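Local coordinates for glycoside hydrolase family 31 (PDB 5I0F), which degrades cycloalternan, a cyclic glucose oligosaccharide, probably by hydrolysing its alpha-glucosidic bonds through a covalent glycosyl-enzyme intermediate, at residues Thr160-Ile169 with Ser245-Gly255; Trp293-Trp304 with Ile322-Ala331. All coordinates share one frame; numbering follows the deposited sequence. Where two conformers were deposited one is given.

Interaction 1: residues Thr160-Ile169 with Ser245-Gly255; sequences THRVKFALRI and SDRILIEVDLG. With CA (calcium ion), chain K.
The Phe165 ring takes Ile250 over one face: Ile250 CB stands above the ring, 4.2 Å from its centroid, in a CH-pi contact displaced toward the rim. Val252 CG2 reaches Phe165 CE1 obliquely at 4.0 Å. Phe165 CG sits between the backbone N and the carbonyl carbon (chi1 64°), which brings the end of the ring toward Ile250 and Val252 on the partner strand. The second flat group is the Arg162 guanidinium, met at its edge by Glu251. Arg162 NE gives Glu251 OE1 a nearly straight bond of 2.7 Å, in the guanidinium plane, and OE1 receives it on its anti lone pair. Guanidinium and carboxylate are nearly coplanar, 22° apart. A weaker bond from Arg162 NH2 reaches the same oxygen, and a water links the two again. Glu251 OE2 is joined to Lys164 NZ through another water, while Trp131 makes a cation-pi contact with Lys164.

Strands 160-168 and 247-253 are antiparallel neighbours in the middle of a six-stranded sheet. Paired backbone bonds at Val163-Val252, Phe165-Ile250 and Leu167-Ile248 hold them together. The face with Val163, Phe165, Leu167, Ile248, Ile250 and Val252 is buried, and Phe228 of strand 225-230 packs on it. Leu167 CD1 meets Ile250 CD1 there at 3.9 Å. The other face carries the salt bridge.

At the C-terminal end of strand 247-253, Asp253 binds a calcium ion through both carboxylate oxygens, OD1 and OD2, each 2.6 Å from the metal. Leu254 O binds the same calcium at 2.3 Å; Asp486 and three waters are further ligands. One of those waters also donates to His161 O and Gly255 O. Leu254 N donates to His161 O at 2.9 Å.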
# COMPACT_ATOMS: atom_id res chain seq x y z
N THR A 160 11.43 -14.72 -23.86
CA THR A 160 10.21 -13.92 -24.01
C THR A 160 9.98 -13.14 -22.71
O THR A 160 9.84 -13.73 -21.64
CB THR A 160 9.00 -14.83 -24.32
OG1 THR A 160 9.35 -15.68 -25.41
CG2 THR A 160 7.76 -14.02 -24.69
N HIS A 161 9.96 -11.81 -22.81
CA HIS A 161 10.06 -10.96 -21.62
C HIS A 161 8.74 -10.37 -21.15
O HIS A 161 8.53 -10.22 -19.94
CB HIS A 161 11.07 -9.85 -21.85
CG HIS A 161 12.38 -10.35 -22.38
ND1 HIS A 161 13.30 -10.98 -21.58
CD2 HIS A 161 12.90 -10.35 -23.63
CE1 HIS A 161 14.34 -11.34 -22.31
NE2 HIS A 161 14.12 -10.98 -23.56
N ARG A 162 7.90 -9.99 -22.11
CA ARG A 162 6.59 -9.36 -21.83
C ARG A 162 5.58 -9.77 -22.89
O ARG A 162 5.94 -10.25 -23.97
CB ARG A 162 6.70 -7.83 -21.82
CG ARG A 162 7.56 -7.27 -20.69
CD ARG A 162 7.12 -5.88 -20.24
NE ARG A 162 7.30 -4.90 -21.29
CZ ARG A 162 8.45 -4.29 -21.59
NH1 ARG A 162 9.57 -4.56 -20.93
NH2 ARG A 162 8.48 -3.41 -22.58
N VAL A 163 4.30 -9.56 -22.60
CA VAL A 163 3.27 -9.75 -23.61
C VAL A 163 2.29 -8.61 -23.49
O VAL A 163 2.05 -8.11 -22.39
CB VAL A 163 2.56 -11.11 -23.45
CG1 VAL A 163 1.89 -11.26 -22.08
CG2 VAL A 163 1.56 -11.36 -24.57
N LYS A 164 1.73 -8.18 -24.61
CA LYS A 164 0.57 -7.31 -24.53
C LYS A 164 -0.58 -7.82 -25.37
O LYS A 164 -0.39 -8.52 -26.37
CB LYS A 164 0.91 -5.85 -24.84
CG LYS A 164 1.44 -5.58 -26.21
CD LYS A 164 2.22 -4.26 -26.23
CE LYS A 164 2.74 -4.02 -27.64
NZ LYS A 164 3.41 -2.71 -27.78
N PHE A 165 -1.78 -7.50 -24.92
CA PHE A 165 -3.01 -7.94 -25.58
C PHE A 165 -4.13 -6.98 -25.20
O PHE A 165 -3.93 -6.09 -24.37
CB PHE A 165 -3.32 -9.40 -25.24
CG PHE A 165 -3.60 -9.65 -23.80
CD1 PHE A 165 -2.57 -9.94 -22.91
CD2 PHE A 165 -4.90 -9.57 -23.31
CE1 PHE A 165 -2.84 -10.17 -21.56
CE2 PHE A 165 -5.18 -9.79 -21.97
CZ PHE A 165 -4.14 -10.10 -21.09
N ALA A 166 -5.29 -7.14 -25.83
CA ALA A 166 -6.39 -6.20 -25.66
C ALA A 166 -7.71 -6.88 -25.37
O ALA A 166 -7.96 -8.02 -25.80
CB ALA A 166 -6.53 -5.31 -26.88
N LEU A 167 -8.54 -6.14 -24.64
CA LEU A 167 -9.94 -6.49 -24.41
C LEU A 167 -10.84 -5.37 -24.92
O LEU A 167 -10.53 -4.17 -24.78
CB LEU A 167 -10.21 -6.69 -22.93
CG LEU A 167 -9.27 -7.60 -22.14
CD1 LEU A 167 -9.74 -7.61 -20.70
CD2 LEU A 167 -9.29 -9.01 -22.71
N ARG A 168 -11.99 -5.76 -25.48
CA ARG A 168 -12.97 -4.81 -25.98
C ARG A 168 -13.80 -4.19 -24.83
O ARG A 168 -14.26 -4.91 -23.95
CB ARG A 168 -13.89 -5.51 -26.98
CG ARG A 168 -14.81 -4.57 -27.74
CD ARG A 168 -15.45 -5.25 -28.94
NE ARG A 168 -16.30 -6.35 -28.49
CZ ARG A 168 -17.53 -6.22 -27.98
NH1 ARG A 168 -18.18 -7.31 -27.60
NH2 ARG A 168 -18.13 -5.02 -27.86
N ILE A 169 -14.01 -2.88 -24.88
CA ILE A 169 -14.91 -2.17 -23.95
C ILE A 169 -15.92 -1.40 -24.79
O ILE A 169 -15.58 -0.91 -25.86
CB ILE A 169 -14.12 -1.24 -22.98
CG1 ILE A 169 -15.04 -0.53 -21.99
CG2 ILE A 169 -13.27 -0.20 -23.71
CD1 ILE A 169 -14.30 0.08 -20.80
N SER A 245 -9.82 4.20 -27.98
CA SER A 245 -10.94 4.57 -27.12
C SER A 245 -11.94 3.45 -26.79
O SER A 245 -12.83 3.66 -25.96
CB SER A 245 -11.66 5.80 -27.67
OG SER A 245 -12.28 5.51 -28.88
N ASP A 246 -11.79 2.28 -27.42
CA ASP A 246 -12.60 1.11 -27.11
C ASP A 246 -11.78 -0.15 -26.79
O ASP A 246 -12.30 -1.29 -26.91
CB ASP A 246 -13.57 0.82 -28.27
CG ASP A 246 -12.88 0.65 -29.61
OD1 ASP A 246 -11.64 0.49 -29.67
OD2 ASP A 246 -13.59 0.66 -30.65
N ARG A 247 -10.53 0.04 -26.39
CA ARG A 247 -9.66 -1.08 -26.02
C ARG A 247 -9.02 -0.84 -24.66
O ARG A 247 -8.48 0.24 -24.40
CB ARG A 247 -8.57 -1.28 -27.06
CG ARG A 247 -9.04 -1.76 -28.41
CD ARG A 247 -9.48 -3.22 -28.39
NE ARG A 247 -10.01 -3.69 -29.67
CZ ARG A 247 -11.26 -3.54 -30.10
NH1 ARG A 247 -12.19 -2.90 -29.38
NH2 ARG A 247 -11.60 -4.03 -31.30
N ILE A 248 -9.08 -1.87 -23.82
CA ILE A 248 -8.22 -1.99 -22.63
C ILE A 248 -6.97 -2.77 -23.08
O ILE A 248 -7.05 -3.96 -23.36
CB ILE A 248 -8.93 -2.73 -21.48
CG1 ILE A 248 -10.26 -2.02 -21.15
CG2 ILE A 248 -8.03 -2.80 -20.26
CD1 ILE A 248 -11.04 -2.65 -20.01
N LEU A 249 -5.84 -2.08 -23.16
CA LEU A 249 -4.57 -2.70 -23.51
C LEU A 249 -3.89 -3.11 -22.22
O LEU A 249 -3.72 -2.29 -21.31
CB LEU A 249 -3.68 -1.72 -24.26
CG LEU A 249 -4.33 -0.92 -25.39
CD1 LEU A 249 -3.30 -0.00 -26.04
CD2 LEU A 249 -4.97 -1.83 -26.41
N ILE A 250 -3.51 -4.39 -22.14
CA ILE A 250 -2.91 -4.99 -20.95
C ILE A 250 -1.52 -5.43 -21.35
O ILE A 250 -1.37 -6.10 -22.36
CB ILE A 250 -3.75 -6.20 -20.48
CG1 ILE A 250 -5.16 -5.73 -20.12
CG2 ILE A 250 -3.12 -6.87 -19.25
CD1 ILE A 250 -6.09 -6.83 -19.67
N GLU A 251 -0.53 -5.08 -20.54
CA GLU A 251 0.84 -5.56 -20.72
C GLU A 251 1.27 -6.26 -19.43
O GLU A 251 1.00 -5.78 -18.33
CB GLU A 251 1.75 -4.40 -21.08
CG GLU A 251 3.14 -4.81 -21.54
CD GLU A 251 3.86 -3.73 -22.37
OE1 GLU A 251 5.11 -3.80 -22.45
OE2 GLU A 251 3.20 -2.82 -22.92
N VAL A 252 1.94 -7.40 -19.58
CA VAL A 252 2.23 -8.30 -18.48
C VAL A 252 3.71 -8.65 -18.52
O VAL A 252 4.24 -9.07 -19.57
CB VAL A 252 1.40 -9.59 -18.63
CG1 VAL A 252 1.64 -10.53 -17.47
CG2 VAL A 252 -0.09 -9.26 -18.79
N ASP A 253 4.40 -8.47 -17.40
CA ASP A 253 5.78 -8.97 -17.25
C ASP A 253 5.75 -10.50 -17.17
O ASP A 253 4.86 -11.08 -16.53
CB ASP A 253 6.43 -8.35 -16.01
CG ASP A 253 7.81 -8.91 -15.72
OD1 ASP A 253 8.63 -9.02 -16.65
OD2 ASP A 253 8.09 -9.28 -14.55
N LEU A 254 6.69 -11.14 -17.85
CA LEU A 254 6.82 -12.60 -17.86
C LEU A 254 8.05 -13.07 -17.07
O LEU A 254 8.78 -12.24 -16.54
CB LEU A 254 6.86 -13.10 -19.30
CG LEU A 254 5.60 -12.81 -20.12
CD1 LEU A 254 5.80 -13.24 -21.56
CD2 LEU A 254 4.38 -13.49 -19.50
N GLY A 255 8.26 -14.38 -16.98
CA GLY A 255 9.38 -15.00 -16.20
C GLY A 255 10.82 -14.66 -16.58
O GLY A 255 11.07 -13.73 -17.36
CA CA K . 10.08 -10.77 -15.36
O HOH W 1 10.69 -10.68 -17.83
O HOH W 2 6.84 -1.74 -23.89
O HOH W 3 4.40 -1.62 -25.16
O HOH W 4 12.13 -12.11 -15.08
O HOH W 5 11.13 -8.85 -14.58

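Interaction 2: residues Trp293-Trp304 with Ile322-Ala331; sequences WIFGLWASGNEW and IPVSVVVIEA. With GLC (alpha-D-glucopyranose), chain C; BGC (beta-D-glucopyranose), chain B.
This is a parallel strand pair of the family 31 TIM barrel: strands 297-300 and 326-329, joined by helix 307-320 in a beta-alpha-beta crossover. Ala299 sits at the centre. Ala299 N donates to Val326 O at 2.8 Å, and Ala299 O accepts from Val328 N. Trp298 lies beside Val326, whose CG2 stands over the five-membered ring, 3.7 Å from its centroid. Val326 CG2 also meets the edge of the Trp293 ring, 3.6 Å from Trp293 CE3. Trp298 NE1 donates to Ile294 O, which helps hold the indole's rotation. Ser325 OG lies between its backbone N and carbonyl carbon (chi1 73°), and from there donates to Trp293 O at 2.7 Å.

At the C-terminal ends of the strands, Asn302 and Glu330 reach the bound sugar. Asn302 ND2 gives Glu330 OE1 a nearly straight 2.8 Å bond, with the amide and carboxylate planes 76° apart. Asn302 ND2 also donates to O5 of the alpha-glucose at 2.9 Å. Glu330 OE1 accepts from O4 of the beta-glucose at 2.6 Å. With OE1 gripped by amide and sugar and OE2 paired with Lys465, the carboxylate is held in place as it binds the glycan.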
# COMPACT_ATOMS: atom_id res chain seq x y z
N TRP A 293 -15.32 -5.50 18.42
CA TRP A 293 -14.52 -4.36 18.94
C TRP A 293 -13.72 -3.62 17.87
O TRP A 293 -13.31 -2.48 18.13
CB TRP A 293 -13.62 -4.75 20.12
CG TRP A 293 -12.66 -5.94 19.93
CD1 TRP A 293 -12.87 -7.23 20.35
CD2 TRP A 293 -11.36 -5.93 19.33
NE1 TRP A 293 -11.78 -8.01 20.04
CE2 TRP A 293 -10.85 -7.25 19.40
CE3 TRP A 293 -10.56 -4.93 18.74
CZ2 TRP A 293 -9.59 -7.59 18.92
CZ3 TRP A 293 -9.29 -5.28 18.25
CH2 TRP A 293 -8.83 -6.60 18.34
N ILE A 294 -13.51 -4.21 16.68
CA ILE A 294 -12.86 -3.45 15.60
C ILE A 294 -13.66 -2.23 15.14
O ILE A 294 -13.10 -1.33 14.53
CB ILE A 294 -12.42 -4.31 14.39
CG1 ILE A 294 -13.61 -4.88 13.62
CG2 ILE A 294 -11.45 -5.41 14.83
CD1 ILE A 294 -13.31 -5.23 12.19
N PHE A 295 -14.96 -2.18 15.47
CA PHE A 295 -15.84 -1.13 14.99
C PHE A 295 -15.99 0.09 15.88
O PHE A 295 -16.70 1.04 15.51
CB PHE A 295 -17.22 -1.72 14.67
CG PHE A 295 -17.19 -2.67 13.52
CD1 PHE A 295 -16.81 -2.25 12.26
CD2 PHE A 295 -17.58 -3.98 13.68
CE1 PHE A 295 -16.79 -3.13 11.19
CE2 PHE A 295 -17.57 -4.87 12.61
CZ PHE A 295 -17.16 -4.45 11.38
N GLY A 296 -15.34 0.09 17.05
CA GLY A 296 -15.29 1.30 17.88
C GLY A 296 -14.20 2.26 17.40
O GLY A 296 -13.51 2.00 16.42
N LEU A 297 -14.03 3.39 18.07
CA LEU A 297 -12.96 4.33 17.68
C LEU A 297 -11.58 3.75 18.01
O LEU A 297 -11.34 3.23 19.13
CB LEU A 297 -13.17 5.68 18.37
CG LEU A 297 -12.13 6.77 18.10
CD1 LEU A 297 -12.06 7.08 16.62
CD2 LEU A 297 -12.49 8.01 18.89
N TRP A 298 -10.67 3.85 17.04
CA TRP A 298 -9.27 3.49 17.23
C TRP A 298 -8.48 4.77 17.55
O TRP A 298 -8.54 5.74 16.78
CB TRP A 298 -8.67 2.88 15.97
CG TRP A 298 -9.16 1.51 15.61
CD1 TRP A 298 -10.45 1.05 15.62
CD2 TRP A 298 -8.35 0.43 15.18
NE1 TRP A 298 -10.49 -0.26 15.21
CE2 TRP A 298 -9.20 -0.67 14.94
CE3 TRP A 298 -6.97 0.28 14.96
CZ2 TRP A 298 -8.73 -1.91 14.51
CZ3 TRP A 298 -6.49 -0.96 14.52
CH2 TRP A 298 -7.37 -2.04 14.29
N ALA A 299 -7.74 4.75 18.65
CA ALA A 299 -6.86 5.87 19.05
C ALA A 299 -5.40 5.52 18.74
O ALA A 299 -4.96 4.43 19.05
CB ALA A 299 -7.01 6.10 20.52
N SER A 300 -4.66 6.46 18.16
CA SER A 300 -3.25 6.22 17.80
C SER A 300 -2.49 7.56 17.79
O SER A 300 -3.07 8.63 17.55
CB SER A 300 -3.18 5.55 16.44
OG SER A 300 -1.84 5.31 16.01
N GLY A 301 -1.20 7.47 18.05
CA GLY A 301 -0.31 8.63 17.98
C GLY A 301 1.11 8.17 18.12
O GLY A 301 1.48 7.56 19.14
N ASN A 302 1.95 8.43 17.12
CA ASN A 302 3.31 7.92 17.18
C ASN A 302 4.11 8.42 18.41
O ASN A 302 5.01 7.72 18.88
CB ASN A 302 4.08 8.20 15.89
CG ASN A 302 5.45 7.53 15.89
OD1 ASN A 302 6.47 8.15 16.27
ND2 ASN A 302 5.49 6.26 15.53
N GLU A 303 3.76 9.61 18.94
CA GLU A 303 4.50 10.18 20.07
C GLU A 303 3.99 9.73 21.43
O GLU A 303 4.42 10.26 22.44
CB GLU A 303 4.57 11.72 19.95
CG GLU A 303 5.35 12.09 18.70
CD GLU A 303 5.73 13.54 18.58
OE1 GLU A 303 6.65 13.80 17.79
OE2 GLU A 303 5.10 14.42 19.19
N TRP A 304 3.09 8.74 21.47
CA TRP A 304 2.73 8.10 22.73
C TRP A 304 3.75 6.98 22.95
O TRP A 304 3.49 5.83 22.60
CB TRP A 304 1.33 7.54 22.68
CG TRP A 304 0.29 8.55 22.38
CD1 TRP A 304 0.39 9.92 22.49
CD2 TRP A 304 -1.03 8.28 21.97
NE1 TRP A 304 -0.79 10.51 22.12
CE2 TRP A 304 -1.68 9.52 21.78
CE3 TRP A 304 -1.74 7.10 21.71
CZ2 TRP A 304 -3.01 9.62 21.39
CZ3 TRP A 304 -3.09 7.21 21.30
CH2 TRP A 304 -3.69 8.46 21.14
N ILE A 322 -15.63 10.11 25.34
CA ILE A 322 -15.38 9.78 23.93
C ILE A 322 -14.75 8.38 23.98
O ILE A 322 -13.54 8.27 24.12
CB ILE A 322 -14.47 10.84 23.25
CG1 ILE A 322 -15.19 12.19 23.25
CG2 ILE A 322 -14.14 10.46 21.81
CD1 ILE A 322 -14.29 13.40 23.04
N PRO A 323 -15.59 7.33 23.95
CA PRO A 323 -15.04 6.00 24.15
C PRO A 323 -14.16 5.54 22.99
O PRO A 323 -14.39 5.92 21.82
CB PRO A 323 -16.28 5.10 24.28
CG PRO A 323 -17.39 5.89 23.65
CD PRO A 323 -17.07 7.33 23.89
N VAL A 324 -13.16 4.74 23.34
CA VAL A 324 -12.29 4.12 22.36
C VAL A 324 -12.38 2.62 22.56
O VAL A 324 -12.54 2.15 23.70
CB VAL A 324 -10.83 4.62 22.45
CG1 VAL A 324 -10.73 6.02 21.89
CG2 VAL A 324 -10.30 4.63 23.86
N SER A 325 -12.31 1.88 21.46
CA SER A 325 -12.25 0.41 21.52
C SER A 325 -10.85 -0.18 21.30
O SER A 325 -10.61 -1.32 21.68
CB SER A 325 -13.29 -0.22 20.58
OG SER A 325 -12.90 -0.09 19.22
N VAL A 326 -9.94 0.59 20.73
CA VAL A 326 -8.61 0.09 20.35
C VAL A 326 -7.61 1.23 20.54
O VAL A 326 -7.88 2.38 20.16
CB VAL A 326 -8.54 -0.36 18.86
CG1 VAL A 326 -7.14 -0.85 18.50
CG2 VAL A 326 -9.54 -1.46 18.55
N VAL A 327 -6.46 0.89 21.11
CA VAL A 327 -5.31 1.79 21.11
C VAL A 327 -4.16 1.12 20.37
O VAL A 327 -3.85 -0.05 20.64
CB VAL A 327 -4.92 2.27 22.53
CG1 VAL A 327 -4.52 1.11 23.44
CG2 VAL A 327 -3.81 3.33 22.44
N VAL A 328 -3.61 1.83 19.39
CA VAL A 328 -2.39 1.40 18.69
C VAL A 328 -1.20 2.11 19.35
O VAL A 328 -1.25 3.32 19.58
CB VAL A 328 -2.46 1.77 17.18
CG1 VAL A 328 -1.22 1.27 16.45
CG2 VAL A 328 -3.74 1.19 16.56
N ILE A 329 -0.15 1.35 19.66
CA ILE A 329 1.10 1.90 20.17
C ILE A 329 2.17 1.56 19.15
O ILE A 329 2.39 0.38 18.85
CB ILE A 329 1.47 1.32 21.57
CG1 ILE A 329 0.25 1.35 22.51
CG2 ILE A 329 2.64 2.10 22.16
CD1 ILE A 329 0.44 0.63 23.83
N GLU A 330 2.80 2.60 18.61
CA GLU A 330 3.85 2.46 17.61
C GLU A 330 5.22 2.49 18.20
O GLU A 330 6.03 1.59 17.93
CB GLU A 330 3.71 3.55 16.53
CG GLU A 330 2.42 3.44 15.76
CD GLU A 330 2.45 4.16 14.43
OE1 GLU A 330 3.12 5.24 14.34
OE2 GLU A 330 1.77 3.66 13.50
N ALA A 331 5.48 3.50 19.02
CA ALA A 331 6.77 3.69 19.68
C ALA A 331 6.73 3.03 21.06
O ALA A 331 6.72 3.70 22.08
CB ALA A 331 7.08 5.18 19.80
C1 GLC C . 7.77 5.69 12.80
C2 GLC C . 9.22 5.99 12.40
C3 GLC C . 10.11 4.76 12.57
C4 GLC C . 9.93 4.16 13.96
C5 GLC C . 8.45 3.85 14.20
C6 GLC C . 8.19 3.24 15.58
O2 GLC C . 9.29 6.43 11.04
O3 GLC C . 11.48 5.11 12.34
O4 GLC C . 10.72 2.97 14.08
O5 GLC C . 7.70 5.06 14.08
O6 GLC C . 8.51 4.18 16.60
C2 BGC B . 2.99 4.26 8.79
C3 BGC B . 2.64 5.38 9.79
C4 BGC B . 3.46 5.19 11.06
C5 BGC B . 4.96 5.12 10.74
C6 BGC B . 5.73 4.73 12.00
C1 BGC B . 4.27 3.42 9.03
O2 BGC B . 2.48 4.35 7.45
O3 BGC B . 1.23 5.37 10.07
O4 BGC B . 3.21 6.26 11.99
O5 BGC B . 5.30 4.20 9.67
O6 BGC B . 7.14 4.88 11.80
O HOH W 6 -15.56 3.74 20.43
O HOH W 7 3.01 5.20 19.89
O HOH W 8 0.35 4.95 18.18

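In the fold
From the N terminus, the chain first forms an antiparallel sheet running from strand 2-3 to strand 118-126, then enters interaction 1. Strand 160-168 meets strand 247-253 after a loop of 75 residues. That loop includes strands 191-194 and 236-240 of the same sheet and strands 174-179, 212-219 and 225-230 of the neighbouring five-stranded one. Interaction 2 follows. It closes a short loop of 17 residues, mostly helix 307-320, between the first two barrel strands. The two contacts come in series and neither nest nor cross. Their centres are about 44 Å apart, on opposite sides of the chain's centre. Asp486, on helix 485-506 within the barrel domain's range, connects the calcium site of interaction 1 to that domain.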